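Local coordinates for merozoite surface protein-1 (PDB 1N1I) that probably takes part in the binding and invasion of host red cells by malaria merozoites and in their later escape from them, at residues A23-L28 / G90-S95. Numbering follows the deposited sequence.
Sequences ACYRYL and GVFCSS
Over one face of the Phe92 ring sits Tyr25 CB, 3.7 Å from the ring centroid and only 9° off the ring normal, a CH-pi contact centred over the six-membered ring. Tyr25 has CG anti to the backbone N (chi1 -176°), a torsion that carries its own ring on past the phenyl group. The two ring planes lie at 30° to each other but offset, with centroids 5.5 Å apart, so little of one ring covers the other. A flat hydrocarbon suits position 92, since it offers a broad surface to a methylene group and asks for no polar partner in a buried place. Two residues earlier in strand 22-26, Ala23 brings its CB to 4.3 Å from Phe92 CE2, while its carbonyl O lies at the ring edge; its methyl, small enough for this buried place, also touches Leu37 and Phe88. This is the junction between the two EGF-like modules of the C-terminal fragment: strand 22-26 belongs to the hairpin of the first, and Phe92 to the short 86-87/92-93 hairpin of the second, in which a classic beta bulge sets Val91 and Phe92 together opposite Leu87. Leu87 also touches Tyr25, extending the apolar seam. Nearer the surface, Tyr27 reaches Phe92 CE1 with its OH at 4.0 Å, the hydroxyl being hydrogen-bonded to Glu33, and CD2 of Tyr25 rests 3.5 Å above the Tyr27 ring plane, over its centre. Cys24 and Cys93 leave the backbone away from the interface; they form disulfides with Cys13 and Cys79, each within its own module.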
ATOM      1  N   ALA A  23       6.603   1.308   1.946  1.00 31.93           N
ATOM      2  CA  ALA A  23       6.262   2.499   1.193  1.00 30.61           C
ATOM      3  C   ALA A  23       5.780   3.463   2.243  1.00 27.70           C
ATOM      4  O   ALA A  23       5.312   3.040   3.297  1.00 28.81           O
ATOM      5  CB  ALA A  23       5.138   2.193   0.219  1.00 26.50           C
ATOM      6  N   CYS A  24       5.894   4.751   1.951  1.00 32.25           N
ATOM      7  CA  CYS A  24       5.453   5.786   2.873  1.00 30.15           C
ATOM      8  C   CYS A  24       4.673   6.833   2.103  1.00 28.06           C
ATOM      9  O   CYS A  24       5.065   7.233   1.006  1.00 30.55           O
ATOM     10  CB  CYS A  24       6.646   6.445   3.550  1.00 32.20           C
ATOM     11  SG  CYS A  24       6.169   7.556   4.903  1.00 38.20           S
ATOM     12  N   TYR A  25       3.562   7.269   2.680  1.00 27.25           N
ATOM     13  CA  TYR A  25       2.711   8.267   2.047  1.00 24.06           C
ATOM     14  C   TYR A  25       2.512   9.444   3.000  1.00 31.21           C
ATOM     15  O   TYR A  25       2.222   9.250   4.185  1.00 31.19           O
ATOM     16  CB  TYR A  25       1.351   7.657   1.723  1.00 23.96           C
ATOM     17  CG  TYR A  25       0.404   8.568   0.967  1.00 27.64           C
ATOM     18  CD1 TYR A  25       0.557   8.778  -0.408  1.00 27.05           C
ATOM     19  CD2 TYR A  25      -0.645   9.220   1.624  1.00 21.00           C
ATOM     20  CE1 TYR A  25      -0.304   9.606  -1.114  1.00 27.32           C
ATOM     21  CE2 TYR A  25      -1.518  10.060   0.926  1.00 30.55           C
ATOM     22  CZ  TYR A  25      -1.342  10.244  -0.448  1.00 35.67           C
ATOM     23  OH  TYR A  25      -2.208  11.043  -1.161  1.00 29.45           O
ATOM     24  N   ARG A  26       2.681  10.657   2.482  1.00 31.50           N
ATOM     25  CA  ARG A  26       2.489  11.851   3.277  1.00 26.42           C
ATOM     26  C   ARG A  26       1.173  12.475   2.877  1.00 29.80           C
ATOM     27  O   ARG A  26       0.989  12.842   1.719  1.00 33.94           O
ATOM     28  CB  ARG A  26       3.607  12.862   3.032  1.00 27.12           C
ATOM     29  CG  ARG A  26       3.408  14.159   3.827  1.00 29.14           C
ATOM     30  CD  ARG A  26       4.531  15.165   3.592  1.00 29.64           C
ATOM     31  NE  ARG A  26       4.319  16.419   4.318  1.00 41.87           N
ATOM     32  CZ  ARG A  26       4.563  16.599   5.615  1.00 46.89           C
ATOM     33  NH1 ARG A  26       5.037  15.609   6.370  1.00 41.68           N
ATOM     34  NH2 ARG A  26       4.342  17.786   6.157  1.00 44.46           N
ATOM     35  N   TYR A  27       0.256  12.590   3.831  1.00 29.57           N
ATOM     36  CA  TYR A  27      -1.050  13.191   3.576  1.00 28.31           C
ATOM     37  C   TYR A  27      -0.909  14.708   3.650  1.00 28.57           C
ATOM     38  O   TYR A  27      -0.018  15.211   4.329  1.00 31.53           O
ATOM     39  CB  TYR A  27      -2.056  12.717   4.625  1.00 27.90           C
ATOM     40  CG  TYR A  27      -2.322  11.233   4.587  1.00 27.28           C
ATOM     41  CD1 TYR A  27      -3.425  10.721   3.904  1.00 23.09           C
ATOM     42  CD2 TYR A  27      -1.470  10.339   5.233  1.00 25.68           C
ATOM     43  CE1 TYR A  27      -3.680   9.354   3.868  1.00 24.42           C
ATOM     44  CE2 TYR A  27      -1.710   8.973   5.204  1.00 32.36           C
ATOM     45  CZ  TYR A  27      -2.819   8.487   4.522  1.00 31.70           C
ATOM     46  OH  TYR A  27      -3.078   7.138   4.529  1.00 27.02           O
ATOM     47  N   LEU A  28      -1.785  15.435   2.964  1.00 33.51           N
ATOM     48  CA  LEU A  28      -1.735  16.897   2.968  1.00 28.82           C
ATOM     49  C   LEU A  28      -1.788  17.514   4.371  1.00 34.76           C
ATOM     50  O   LEU A  28      -1.209  18.580   4.594  1.00 36.89           O
ATOM     51  CB  LEU A  28      -2.863  17.459   2.103  1.00 30.67           C
ATOM     52  CG  LEU A  28      -2.536  17.855   0.655  1.00 32.21           C
ATOM     53  CD1 LEU A  28      -1.426  16.984   0.101  1.00 31.74           C
ATOM     54  CD2 LEU A  28      -3.790  17.753  -0.202  1.00 29.82           C
ATOM     55  N   GLY A  90      -0.662  -0.346  -5.385  1.00 36.38           N
ATOM     56  CA  GLY A  90      -1.916  -0.471  -4.666  1.00 35.46           C
ATOM     57  C   GLY A  90      -1.788  -0.619  -3.157  1.00 36.02           C
ATOM     58  O   GLY A  90      -2.786  -0.876  -2.480  1.00 30.95           O
ATOM     59  N   VAL A  91      -0.578  -0.487  -2.615  1.00 32.17           N
ATOM     60  CA  VAL A  91      -0.433  -0.590  -1.167  1.00 31.51           C
ATOM     61  C   VAL A  91      -1.167   0.621  -0.596  1.00 33.49           C
ATOM     62  O   VAL A  91      -1.637   0.602   0.544  1.00 30.26           O
ATOM     63  CB  VAL A  91       1.053  -0.586  -0.728  1.00 31.10           C
ATOM     64  CG1 VAL A  91       1.158  -0.344   0.772  1.00 29.54           C
ATOM     65  CG2 VAL A  91       1.693  -1.927  -1.067  1.00 22.65           C
ATOM     66  N   PHE A  92      -1.270   1.663  -1.424  1.00 30.99           N
ATOM     67  CA  PHE A  92      -1.969   2.897  -1.083  1.00 32.81           C
ATOM     68  C   PHE A  92      -2.935   3.271  -2.203  1.00 34.63           C
ATOM     69  O   PHE A  92      -2.639   3.063  -3.380  1.00 40.55           O
ATOM     70  CB  PHE A  92      -0.979   4.050  -0.900  1.00 26.42           C
ATOM     71  CG  PHE A  92      -0.348   4.102   0.459  1.00 28.32           C
ATOM     72  CD1 PHE A  92      -1.093   4.493   1.574  1.00 31.19           C
ATOM     73  CD2 PHE A  92       0.990   3.773   0.631  1.00 22.78           C
ATOM     74  CE1 PHE A  92      -0.515   4.550   2.852  1.00 25.34           C
ATOM     75  CE2 PHE A  92       1.583   3.822   1.908  1.00 37.69           C
ATOM     76  CZ  PHE A  92       0.820   4.220   3.022  1.00 26.09           C
ATOM     77  N   CYS A  93      -4.094   3.807  -1.846  1.00 37.00           N
ATOM     78  CA  CYS A  93      -5.041   4.244  -2.857  1.00 39.06           C
ATOM     79  C   CYS A  93      -5.164   5.757  -2.749  1.00 42.17           C
ATOM     80  O   CYS A  93      -5.519   6.282  -1.693  1.00 47.76           O
ATOM     81  CB  CYS A  93      -6.423   3.610  -2.661  1.00 34.38           C
ATOM     82  SG  CYS A  93      -6.603   1.911  -3.293  1.00 40.08           S
ATOM     83  N   SER A  94      -4.806   6.457  -3.839  1.00 42.82           N
ATOM     84  CA  SER A  94      -4.891   7.923  -3.951  1.00 47.35           C
ATOM     85  C   SER A  94      -6.277   8.337  -3.505  1.00 54.55           C
ATOM     86  O   SER A  94      -7.188   7.508  -3.460  1.00 57.46           O
ATOM     87  CB  SER A  94      -4.773   8.385  -5.396  1.00 48.72           C
ATOM     88  OG  SER A  94      -3.884   7.579  -6.136  1.00 58.75           O
ATOM     89  N   SER A  95      -6.459   9.610  -3.173  1.00 60.81           N
ATOM     90  CA  SER A  95      -7.791  10.048  -2.767  1.00 64.25           C
ATOM     91  C   SER A  95      -8.393  10.781  -3.957  1.00 67.48           C
ATOM     92  O   SER A  95      -7.670  11.376  -4.774  1.00 64.45           O
ATOM     93  CB  SER A  95      -7.745  10.967  -1.537  1.00 67.38           C
ATOM     94  OG  SER A  95      -8.945  10.877  -0.771  1.00 61.58           O
TER